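Local coordinates for protein 3-methyladenine dna-glycosylase (Archaeoglobus fulgidus, PDB 2JHN) that belongs to the AlkA-type DNA glycosylases, DNA repair proteins that join a TBP-like domain to a mainly helical HhH-GPD domain, at residues 137-149 against 166-180. The protein carries 1 engineered substitution. Sequence-based numbering, arbitrary orientation.
Sequences EKLAAKIVGRFGD and AILKAGVEGLRECGL. With MBO (mercuribenzoic acid), chain C.
The Phe147 ring is sandwiched between Ala170 CB, a CH-pi contact 3.4 Å from its centroid and 9° off the normal, and Arg146 CG over the opposite face. It belongs to a helix-helix contact of the HhH-GPD fold, in which 137-147 and 166-177 run at 126° to each other. At the ring edge lies the carbonyl oxygen of Gly174, and Cys178 SG approaches Phe147 CE2 obliquely at 3.6 Å, a sulfur-aromatic contact. Beside it Ile143 CD1 packs tightly on Cys178 CB (3.3 Å) and on Leu175 CD2, the two branched chains crossing nearly at right angles. Leu180 CD1 continues this apolar seam to Ile143 CG1 and Leu139 CD2, and Leu180 itself packs on Ile188 of helix 182-192. Leu139 CD2 also lies against the turn at Gly179, whose positive phi closes helix 166-177 in a Schellman motif.

Cys178 SG holds the mercury of mercuribenzoic acid at 2.3 Å. Lys142 CD and NZ lie to one side of the benzoate ring plane, just outside the ring near CE2 and CE3. Arg146 chi1 (-177°) puts CG over Phe147, and a bend at chi3 turns a guanidinium face to the mercury, off-centre; NH2 lies across the ring plane from Lys142, near CE1 and CE2. A water in the guanidinium plane accepts from Arg146 NH1 (3.1 Å) and donates to Glu177 OE1 and to Gly174 O, the latter at 2.9 Å.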
ATOM      1  N   GLU A 137       9.258   4.107  -6.086  1.00 18.74           N
ATOM      2  CA  GLU A 137       9.333   2.650  -6.143  1.00 19.63           C
ATOM      3  C   GLU A 137      10.711   2.125  -6.600  1.00 19.21           C
ATOM      4  O   GLU A 137      11.184   1.091  -6.123  1.00 18.73           O
ATOM      5  CB  GLU A 137       8.205   2.111  -7.018  1.00 19.73           C
ATOM      6  CG  GLU A 137       6.809   2.335  -6.401  1.00 21.81           C
ATOM      7  CD  GLU A 137       6.510   1.366  -5.260  1.00 27.87           C
ATOM      8  OE1 GLU A 137       6.896   1.665  -4.102  1.00 27.93           O
ATOM      9  OE2 GLU A 137       5.885   0.306  -5.527  1.00 30.16           O
ATOM     10  N   LYS A 138      11.348   2.841  -7.530  1.00 19.34           N
ATOM     11  CA  LYS A 138      12.719   2.492  -7.926  1.00 19.34           C
ATOM     12  C   LYS A 138      13.686   2.677  -6.765  1.00 18.45           C
ATOM     13  O   LYS A 138      14.592   1.863  -6.581  1.00 18.56           O
ATOM     14  CB  LYS A 138      13.174   3.317  -9.140  1.00 19.63           C
ATOM     15  CG  LYS A 138      12.475   2.904 -10.409  1.00 23.64           C
ATOM     16  CD  LYS A 138      12.982   3.695 -11.600  1.00 27.30           C
ATOM     17  CE  LYS A 138      12.132   3.373 -12.812  1.00 30.49           C
ATOM     18  NZ  LYS A 138      12.832   3.766 -14.069  1.00 33.67           N
ATOM     19  N   LEU A 139      13.487   3.736  -5.976  1.00 17.93           N
ATOM     20  CA  LEU A 139      14.286   3.958  -4.773  1.00 17.02           C
ATOM     21  C   LEU A 139      14.067   2.826  -3.767  1.00 17.22           C
ATOM     22  O   LEU A 139      15.035   2.303  -3.203  1.00 15.21           O
ATOM     23  CB  LEU A 139      13.994   5.321  -4.151  1.00 17.49           C
ATOM     24  CG  LEU A 139      14.721   6.483  -4.829  1.00 17.71           C
ATOM     25  CD1 LEU A 139      14.149   7.832  -4.430  1.00 18.29           C
ATOM     26  CD2 LEU A 139      16.223   6.427  -4.507  1.00 21.16           C
ATOM     27  N   ALA A 140      12.800   2.419  -3.576  1.00 16.22           N
ATOM     28  CA  ALA A 140      12.483   1.277  -2.713  1.00 16.51           C
ATOM     29  C   ALA A 140      13.228   0.014  -3.160  1.00 16.92           C
ATOM     30  O   ALA A 140      13.781  -0.710  -2.323  1.00 16.64           O
ATOM     31  CB  ALA A 140      10.963   1.003  -2.689  1.00 16.80           C
ATOM     32  N   ALA A 141      13.207  -0.250  -4.469  1.00 16.35           N
ATOM     33  CA  ALA A 141      13.901  -1.413  -5.030  1.00 17.11           C
ATOM     34  C   ALA A 141      15.422  -1.386  -4.763  1.00 16.98           C
ATOM     35  O   ALA A 141      16.008  -2.423  -4.478  1.00 17.20           O
ATOM     36  CB  ALA A 141      13.584  -1.576  -6.504  1.00 17.08           C
ATOM     37  N   LYS A 142      16.037  -0.207  -4.805  1.00 18.31           N
ATOM     38  CA  LYS A 142      17.467  -0.064  -4.490  1.00 18.64           C
ATOM     39  C   LYS A 142      17.716  -0.463  -3.037  1.00 17.77           C
ATOM     40  O   LYS A 142      18.608  -1.255  -2.726  1.00 16.75           O
ATOM     41  CB  LYS A 142      17.925   1.376  -4.715  1.00 20.57           C
ATOM     42  CG  LYS A 142      17.817   1.880  -6.146  1.00 23.23           C
ATOM     43  CD  LYS A 142      19.191   1.838  -6.790  1.00 27.04           C
ATOM     44  CE  LYS A 142      19.166   2.433  -8.173  1.00 29.15           C
ATOM     45  NZ  LYS A 142      20.170   1.717  -9.008  1.00 30.44           N
ATOM     46  N   ILE A 143      16.883   0.053  -2.148  1.00 16.80           N
ATOM     47  CA  ILE A 143      17.038  -0.214  -0.722  1.00 16.53           C
ATOM     48  C   ILE A 143      16.759  -1.684  -0.362  1.00 15.81           C
ATOM     49  O   ILE A 143      17.418  -2.270   0.513  1.00 15.52           O
ATOM     50  CB  ILE A 143      16.161   0.775   0.073  1.00 17.94           C
ATOM     51  CG1 ILE A 143      16.694   2.205  -0.113  1.00 18.13           C
ATOM     52  CG2 ILE A 143      16.112   0.403   1.542  1.00 18.69           C
ATOM     53  CD1 ILE A 143      17.992   2.441   0.578  1.00 24.87           C
ATOM     54  N   VAL A 144      15.760  -2.280  -1.020  1.00 14.48           N
ATOM     55  CA  VAL A 144      15.425  -3.683  -0.814  1.00 14.14           C
ATOM     56  C   VAL A 144      16.588  -4.556  -1.304  1.00 14.45           C
ATOM     57  O   VAL A 144      16.945  -5.538  -0.666  1.00 15.25           O
ATOM     58  CB  VAL A 144      14.118  -4.034  -1.583  1.00 13.89           C
ATOM     59  CG1 VAL A 144      13.871  -5.562  -1.677  1.00 13.24           C
ATOM     60  CG2 VAL A 144      12.973  -3.329  -0.897  1.00 12.83           C
ATOM     61  N   GLY A 145      17.150  -4.181  -2.441  1.00 15.59           N
ATOM     62  CA  GLY A 145      18.205  -4.990  -3.070  1.00 17.42           C
ATOM     63  C   GLY A 145      19.403  -5.075  -2.134  1.00 18.05           C
ATOM     64  O   GLY A 145      19.977  -6.158  -1.912  1.00 18.93           O
ATOM     65  N   ARG A 146      19.759  -3.949  -1.538  1.00 18.55           N
ATOM     66  CA  ARG A 146      20.985  -3.910  -0.735  1.00 18.60           C
ATOM     67  C   ARG A 146      20.796  -4.278   0.740  1.00 19.35           C
ATOM     68  O   ARG A 146      21.691  -4.870   1.371  1.00 17.69           O
ATOM     69  CB  ARG A 146      21.655  -2.552  -0.872  1.00 19.82           C
ATOM     70  CG  ARG A 146      23.000  -2.466  -0.113  1.00 19.50           C
ATOM     71  CD  ARG A 146      23.811  -1.301  -0.626  1.00 21.91           C
ATOM     72  NE  ARG A 146      24.237  -1.549  -1.996  1.00 21.14           N
ATOM     73  CZ  ARG A 146      24.670  -0.613  -2.836  1.00 22.37           C
ATOM     74  NH1 ARG A 146      24.768   0.662  -2.448  1.00 24.01           N
ATOM     75  NH2 ARG A 146      25.027  -0.965  -4.071  1.00 25.26           N
ATOM     76  N   PHE A 147      19.648  -3.895   1.301  1.00 18.38           N
ATOM     77  CA  PHE A 147      19.442  -3.979   2.742  1.00 18.76           C
ATOM     78  C   PHE A 147      18.282  -4.895   3.151  1.00 19.12           C
ATOM     79  O   PHE A 147      18.106  -5.216   4.332  1.00 19.39           O
ATOM     80  CB  PHE A 147      19.300  -2.563   3.334  1.00 18.04           C
ATOM     81  CG  PHE A 147      20.495  -1.656   3.066  1.00 19.67           C
ATOM     82  CD1 PHE A 147      21.758  -1.950   3.613  1.00 21.73           C
ATOM     83  CD2 PHE A 147      20.363  -0.518   2.268  1.00 21.02           C
ATOM     84  CE1 PHE A 147      22.869  -1.099   3.363  1.00 19.87           C
ATOM     85  CE2 PHE A 147      21.450   0.321   2.008  1.00 22.02           C
ATOM     86  CZ  PHE A 147      22.712   0.021   2.557  1.00 19.98           C
ATOM     87  N   GLY A 148      17.482  -5.326   2.178  1.00 20.38           N
ATOM     88  CA  GLY A 148      16.353  -6.192   2.473  1.00 21.63           C
ATOM     89  C   GLY A 148      16.721  -7.647   2.642  1.00 23.31           C
ATOM     90  O   GLY A 148      17.809  -8.081   2.248  1.00 23.17           O
ATOM     91  N   ASP A 149      15.815  -8.411   3.238  1.00 25.14           N
ATOM     92  CA  ASP A 149      15.978  -9.854   3.333  1.00 27.15           C
ATOM     93  C   ASP A 149      15.835 -10.505   1.963  1.00 27.85           C
ATOM     94  O   ASP A 149      15.133  -9.998   1.093  1.00 26.95           O
ATOM     95  CB  ASP A 149      14.956 -10.449   4.297  1.00 28.06           C
ATOM     96  CG  ASP A 149      15.352 -10.263   5.745  1.00 32.09           C
ATOM     97  OD1 ASP A 149      16.452 -10.738   6.142  1.00 36.26           O
ATOM     98  OD2 ASP A 149      14.560  -9.647   6.492  1.00 35.15           O
ATOM     99  N   ALA A 166      18.213  -3.502  10.018  1.00 19.73           N
ATOM    100  CA  ALA A 166      18.958  -3.412   8.765  1.00 19.11           C
ATOM    101  C   ALA A 166      19.155  -1.962   8.340  1.00 18.85           C
ATOM    102  O   ALA A 166      20.217  -1.596   7.844  1.00 18.66           O
ATOM    103  CB  ALA A 166      18.241  -4.209   7.658  1.00 18.87           C
ATOM    104  N   ILE A 167      18.120  -1.143   8.548  1.00 18.14           N
ATOM    105  CA  ILE A 167      18.175   0.300   8.285  1.00 18.21           C
ATOM    106  C   ILE A 167      19.147   1.056   9.200  1.00 18.54           C
ATOM    107  O   ILE A 167      19.901   1.931   8.745  1.00 17.79           O
ATOM    108  CB  ILE A 167      16.743   0.925   8.346  1.00 18.18           C
ATOM    109  CG1 ILE A 167      15.913   0.390   7.172  1.00 16.64           C
ATOM    110  CG2 ILE A 167      16.791   2.469   8.343  1.00 17.90           C
ATOM    111  CD1 ILE A 167      16.508   0.693   5.766  1.00 16.83           C
ATOM    112  N   LEU A 168      19.123   0.714  10.482  1.00 19.28           N
ATOM    113  CA  LEU A 168      20.039   1.327  11.431  1.00 21.25           C
ATOM    114  C   LEU A 168      21.490   1.030  11.024  1.00 22.65           C
ATOM    115  O   LEU A 168      22.347   1.922  11.056  1.00 23.59           O
ATOM    116  CB  LEU A 168      19.721   0.858  12.862  1.00 21.06           C
ATOM    117  CG  LEU A 168      18.401   1.405  13.451  1.00 22.91           C
ATOM    118  CD1 LEU A 168      18.184   0.837  14.839  1.00 24.60           C
ATOM    119  CD2 LEU A 168      18.355   2.941  13.479  1.00 24.90           C
ATOM    120  N   LYS A 169      21.733  -0.203  10.588  1.00 23.89           N
ATOM    121  CA  LYS A 169      23.037  -0.616  10.055  1.00 24.92           C
ATOM    122  C   LYS A 169      23.401   0.107   8.753  1.00 25.05           C
ATOM    123  O   LYS A 169      24.518   0.591   8.610  1.00 24.61           O
ATOM    124  CB  LYS A 169      23.118  -2.144   9.892  1.00 25.57           C
ATOM    125  CG  LYS A 169      24.460  -2.646   9.262  1.00 27.41           C
ATOM    126  CD  LYS A 169      25.715  -2.223  10.086  1.00 31.05           C
ATOM    127  CE  LYS A 169      27.023  -2.479   9.299  1.00 30.41           C
ATOM    128  NZ  LYS A 169      28.190  -1.672   9.777  1.00 31.04           N
ATOM    129  N   ALA A 170      22.461   0.209   7.815  1.00 24.49           N
ATOM    130  CA  ALA A 170      22.678   0.973   6.581  1.00 24.74           C
ATOM    131  C   ALA A 170      23.091   2.402   6.903  1.00 24.92           C
ATOM    132  O   ALA A 170      23.976   2.961   6.253  1.00 25.40           O
ATOM    133  CB  ALA A 170      21.378   0.971   5.691  1.00 23.46           C
ATOM    134  N   GLY A 171      22.433   2.989   7.910  1.00 24.91           N
ATOM    135  CA  GLY A 171      22.694   4.368   8.337  1.00 23.79           C
ATOM    136  C   GLY A 171      22.289   5.420   7.329  1.00 23.26           C
ATOM    137  O   GLY A 171      21.850   5.102   6.218  1.00 23.35           O
ATOM    138  N   VAL A 172      22.423   6.688   7.712  1.00 22.91           N
ATOM    139  CA  VAL A 172      22.131   7.782   6.773  1.00 22.58           C
ATOM    140  C   VAL A 172      22.911   7.624   5.464  1.00 22.30           C
ATOM    141  O   VAL A 172      22.346   7.723   4.382  1.00 22.13           O
ATOM    142  CB  VAL A 172      22.395   9.194   7.397  1.00 22.98           C
ATOM    143  CG1 VAL A 172      22.410  10.289   6.312  1.00 22.90           C
ATOM    144  CG2 VAL A 172      21.368   9.498   8.483  1.00 23.32           C
ATOM    145  N   GLU A 173      24.220   7.386   5.552  1.00 22.59           N
ATOM    146  CA  GLU A 173      25.027   7.346   4.332  1.00 22.29           C
ATOM    147  C   GLU A 173      24.686   6.190   3.391  1.00 21.54           C
ATOM    148  O   GLU A 173      24.771   6.338   2.180  1.00 21.16           O
ATOM    149  CB  GLU A 173      26.536   7.334   4.653  1.00 23.43           C
ATOM    150  CG  GLU A 173      27.081   8.694   5.087  1.00 25.82           C
ATOM    151  CD  GLU A 173      26.777   9.811   4.082  1.00 31.47           C
ATOM    152  OE1 GLU A 173      26.952   9.617   2.845  1.00 33.66           O
ATOM    153  OE2 GLU A 173      26.356  10.893   4.556  1.00 33.96           O
ATOM    154  N   GLY A 174      24.323   5.045   3.951  1.00 21.35           N
ATOM    155  CA  GLY A 174      23.960   3.865   3.138  1.00 21.05           C
ATOM    156  C   GLY A 174      22.688   4.117   2.336  1.00 20.66           C
ATOM    157  O   GLY A 174      22.592   3.749   1.169  1.00 19.76           O
ATOM    158  N   LEU A 175      21.713   4.770   2.975  1.00 20.94           N
ATOM    159  CA  LEU A 175      20.485   5.201   2.302  1.00 21.81           C
ATOM    160  C   LEU A 175      20.758   6.267   1.238  1.00 21.96           C
ATOM    161  O   LEU A 175      20.187   6.187   0.155  1.00 21.57           O
ATOM    162  CB  LEU A 175      19.418   5.687   3.313  1.00 21.20           C
ATOM    163  CG  LEU A 175      18.977   4.667   4.376  1.00 22.57           C
ATOM    164  CD1 LEU A 175      17.859   5.240   5.244  1.00 20.86           C
ATOM    165  CD2 LEU A 175      18.565   3.326   3.788  1.00 24.11           C
ATOM    166  N   ARG A 176      21.638   7.236   1.532  1.00 22.99           N
ATOM    167  CA  ARG A 176      21.998   8.269   0.546  1.00 24.96           C
ATOM    168  C   ARG A 176      22.647   7.634  -0.669  1.00 24.55           C
ATOM    169  O   ARG A 176      22.400   8.052  -1.791  1.00 25.52           O
ATOM    170  CB  ARG A 176      22.939   9.345   1.120  1.00 25.01           C
ATOM    171  CG  ARG A 176      22.356  10.167   2.269  1.00 27.11           C
ATOM    172  CD  ARG A 176      23.317  11.263   2.690  1.00 27.96           C
ATOM    173  NE  ARG A 176      23.497  12.215   1.601  1.00 33.08           N
ATOM    174  CZ  ARG A 176      24.505  13.083   1.524  1.00 37.66           C
ATOM    175  NH1 ARG A 176      25.449  13.113   2.466  1.00 38.17           N
ATOM    176  NH2 ARG A 176      24.575  13.915   0.489  1.00 39.48           N
ATOM    177  N   GLU A 177      23.485   6.626  -0.433  1.00 24.70           N
ATOM    178  CA  GLU A 177      24.138   5.890  -1.512  1.00 25.18           C
ATOM    179  C   GLU A 177      23.145   5.248  -2.472  1.00 24.30           C
ATOM    180  O   GLU A 177      23.372   5.208  -3.676  1.00 24.46           O
ATOM    181  CB  GLU A 177      25.099   4.853  -0.939  1.00 25.51           C
ATOM    182  CG  GLU A 177      26.325   5.508  -0.304  1.00 26.59           C
ATOM    183  CD  GLU A 177      27.271   4.526   0.406  1.00 27.72           C
ATOM    184  OE1 GLU A 177      27.055   3.272   0.387  1.00 30.04           O
ATOM    185  OE2 GLU A 177      28.248   5.042   0.993  1.00 28.03           O
ATOM    186  N   CYS A 178      22.015   4.793  -1.939  1.00 23.86           N
ATOM    187  CA  CYS A 178      20.994   4.145  -2.754  1.00 23.78           C
ATOM    188  C   CYS A 178      20.138   5.181  -3.519  1.00 24.06           C
ATOM    189  O   CYS A 178      19.331   4.810  -4.371  1.00 24.52           O
ATOM    190  CB  CYS A 178      20.107   3.244  -1.878  1.00 22.87           C
ATOM    191  SG  CYS A 178      20.911   1.713  -1.235  1.00 21.51           S
ATOM    192  N   GLY A 179      20.329   6.463  -3.222  1.00 25.21           N
ATOM    193  CA  GLY A 179      19.651   7.554  -3.948  1.00 25.77           C
ATOM    194  C   GLY A 179      18.834   8.535  -3.115  1.00 26.66           C
ATOM    195  O   GLY A 179      18.358   9.552  -3.632  1.00 26.97           O
ATOM    196  N   LEU A 180      18.648   8.235  -1.834  1.00 27.23           N
ATOM    197  CA  LEU A 180      17.854   9.095  -0.942  1.00 28.01           C
ATOM    198  C   LEU A 180      18.557  10.392  -0.564  1.00 28.56           C
ATOM    199  O   LEU A 180      19.753  10.398  -0.252  1.00 29.08           O
ATOM    200  CB  LEU A 180      17.435   8.349   0.340  1.00 28.33           C
ATOM    201  CG  LEU A 180      16.220   7.415   0.342  1.00 28.51           C
ATOM    202  CD1 LEU A 180      16.474   6.193  -0.500  1.00 30.85           C
ATOM    203  CD2 LEU A 180      15.924   6.995   1.771  1.00 28.22           C
TER
HETATM  204 HG   MBO C1296      21.237   0.501  -3.198  0.70 24.57          HG
HETATM  205  CE1 MBO C1296      21.530  -0.749  -5.078  0.70 23.92           C
HETATM  206  CE2 MBO C1296      22.225  -0.201  -6.147  0.70 22.74           C
HETATM  207  CE3 MBO C1296      22.397  -0.977  -7.284  0.70 24.07           C
HETATM  208  CE4 MBO C1296      21.868  -2.264  -7.342  0.70 24.12           C
HETATM  209  CE5 MBO C1296      21.179  -2.804  -6.257  0.70 24.34           C
HETATM  210  CE6 MBO C1296      21.007  -2.039  -5.109  0.70 22.73           C
HETATM  211  CZ  MBO C1296      22.052  -3.084  -8.581  0.70 25.14           C
HETATM  212  OZ1 MBO C1296      21.699  -4.274  -8.575  0.70 27.06           O
HETATM  213  OZ2 MBO C1296      22.536  -2.546  -9.594  0.70 27.09           O
HETATM  214  O   HOH W   1      24.572   1.801   0.445  1.00 26.27           O